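Long-range contact in Esterase/lipase (Lactobacillus rhamnosus, PDB 4N5H), which probably hydrolyses carboxylic esters and may transfer acyl groups, as an esterase of the alpha/beta-hydrolase fold: residues L179-P185 with P233-G239. The protein carries 1 engineered substitution. Numbering follows the deposited sequence.
Sequences LVALVCP and PPFMLIG
In the central sheet of this alpha/beta-hydrolase fold, strands 179-183 and 235-239 run side by side in parallel, Val180 opposite Phe235 and Val183 opposite Ile238. Five backbone bonds join them, starting with Val180 N to Pro234 O and finishing with Cys184 N to Ile238 O at 2.8 Å, almost straight at 178°. Between these, Val180 O takes Met236 N from 28° outside its carbonyl plane, while Leu182 N meets Met236 O nearly head-on.

On the face carrying Val180, Leu182, Phe235 and Leu237, Val180 CB sits over the Phe235 ring in a CH-pi contact, 4.1 Å from the centroid and displaced toward the rim, and Leu182 CD1 reaches the ring edge 3.9 Å from Phe235 CD2. CG anti to the backbone nitrogen (chi1 174°) carries the Leu237 branch toward Pro185, and Leu237 CD1 comes within 3.5 Å of Pro185 CD. Helices 147-158 and 246-258 cover this side. On the other face, packed by helix 288-311, Leu179 CD1 lies 4.0 Å from Met236 CB and Val183 CG2 meets Ile238 CD1.

Past the strand end, Cys184 SG rests 3.8 Å from Gly239 CA and touches Asp243 and His278, which with Ser146 probably form the catalytic triad. The five bonds satisfy facing amides and carbonyls along a buried, otherwise apolar pair of strands, which ends at Cys184 and Gly239 beside the likely active site.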
# COMPACT_ATOMS: atom_id res chain seq x y z
N LEU A 179 18.82 31.56 -9.21
CA LEU A 179 19.83 30.60 -9.53
C LEU A 179 19.16 29.57 -10.46
O LEU A 179 17.99 29.26 -10.23
CB LEU A 179 20.28 29.88 -8.27
CG LEU A 179 21.29 28.73 -8.43
CD1 LEU A 179 22.63 29.11 -9.13
CD2 LEU A 179 21.63 28.13 -7.03
N VAL A 180 19.89 29.06 -11.40
CA VAL A 180 19.45 27.98 -12.26
C VAL A 180 20.43 26.82 -12.07
O VAL A 180 21.61 26.87 -12.43
CB VAL A 180 19.39 28.38 -13.70
CG1 VAL A 180 18.87 27.27 -14.53
CG2 VAL A 180 18.51 29.59 -13.92
N ALA A 181 19.90 25.73 -11.49
CA ALA A 181 20.70 24.54 -11.17
C ALA A 181 20.37 23.38 -12.12
O ALA A 181 19.20 22.97 -12.22
CB ALA A 181 20.51 24.09 -9.78
N LEU A 182 21.37 22.95 -12.84
CA LEU A 182 21.18 21.90 -13.86
C LEU A 182 21.82 20.64 -13.36
O LEU A 182 23.02 20.62 -13.06
CB LEU A 182 21.77 22.32 -15.17
CG LEU A 182 21.34 23.70 -15.71
CD1 LEU A 182 22.11 24.04 -16.97
CD2 LEU A 182 19.87 23.84 -15.89
N VAL A 183 21.08 19.56 -13.32
CA VAL A 183 21.60 18.29 -12.85
C VAL A 183 21.76 17.35 -14.07
O VAL A 183 20.78 16.94 -14.65
CB VAL A 183 20.66 17.60 -11.79
CG1 VAL A 183 21.16 16.23 -11.34
CG2 VAL A 183 20.53 18.49 -10.57
N CYS A 184 22.99 16.99 -14.39
CA CYS A 184 23.33 16.17 -15.54
C CYS A 184 22.54 16.58 -16.79
O CYS A 184 21.86 15.78 -17.41
CB CYS A 184 23.08 14.66 -15.30
SG CYS A 184 24.01 14.02 -13.88
N PRO A 185 22.63 17.87 -17.14
CA PRO A 185 21.78 18.33 -18.23
C PRO A 185 22.21 17.75 -19.58
O PRO A 185 23.39 17.45 -19.78
CB PRO A 185 22.02 19.83 -18.28
CG PRO A 185 23.38 19.96 -17.73
CD PRO A 185 23.43 18.97 -16.58
N PRO A 233 20.89 34.86 -15.10
CA PRO A 233 21.20 34.54 -13.75
C PRO A 233 22.45 33.67 -13.64
O PRO A 233 22.87 33.01 -14.62
CB PRO A 233 19.93 33.74 -13.28
CG PRO A 233 19.28 33.32 -14.50
CD PRO A 233 19.73 34.15 -15.64
N PRO A 234 22.90 33.49 -12.41
CA PRO A 234 23.94 32.49 -12.17
C PRO A 234 23.38 31.04 -12.29
O PRO A 234 22.18 30.85 -12.10
CB PRO A 234 24.38 32.72 -10.75
CG PRO A 234 23.53 33.81 -10.27
CD PRO A 234 22.44 34.12 -11.20
N PHE A 235 24.27 30.17 -12.75
CA PHE A 235 24.00 28.75 -12.95
C PHE A 235 24.79 27.93 -11.96
O PHE A 235 25.84 28.35 -11.41
CB PHE A 235 24.35 28.27 -14.32
CG PHE A 235 23.33 28.70 -15.38
CD1 PHE A 235 23.22 30.01 -15.79
CD2 PHE A 235 22.45 27.77 -15.96
CE1 PHE A 235 22.27 30.38 -16.76
CE2 PHE A 235 21.58 28.16 -16.93
CZ PHE A 235 21.43 29.45 -17.31
N MET A 236 24.27 26.72 -11.69
CA MET A 236 25.06 25.72 -10.92
C MET A 236 24.97 24.39 -11.65
O MET A 236 23.83 23.92 -11.99
CB MET A 236 24.52 25.58 -9.52
CG MET A 236 25.27 24.58 -8.67
SD MET A 236 24.58 24.44 -7.02
CE MET A 236 25.70 23.22 -6.31
N LEU A 237 26.10 23.81 -11.97
CA LEU A 237 26.14 22.61 -12.76
C LEU A 237 26.54 21.46 -11.85
O LEU A 237 27.60 21.50 -11.24
CB LEU A 237 27.13 22.70 -13.92
CG LEU A 237 27.35 21.47 -14.74
CD1 LEU A 237 26.02 21.04 -15.39
CD2 LEU A 237 28.43 21.76 -15.82
N ILE A 238 25.64 20.48 -11.77
CA ILE A 238 25.73 19.30 -10.91
C ILE A 238 25.81 18.06 -11.74
O ILE A 238 25.05 17.87 -12.68
CB ILE A 238 24.51 19.26 -9.99
CG1 ILE A 238 24.49 20.46 -9.07
CG2 ILE A 238 24.41 17.95 -9.22
CD1 ILE A 238 23.14 20.73 -8.40
N GLY A 239 26.71 17.14 -11.35
CA GLY A 239 26.84 15.88 -12.07
C GLY A 239 28.12 15.21 -11.67
O GLY A 239 28.50 15.24 -10.47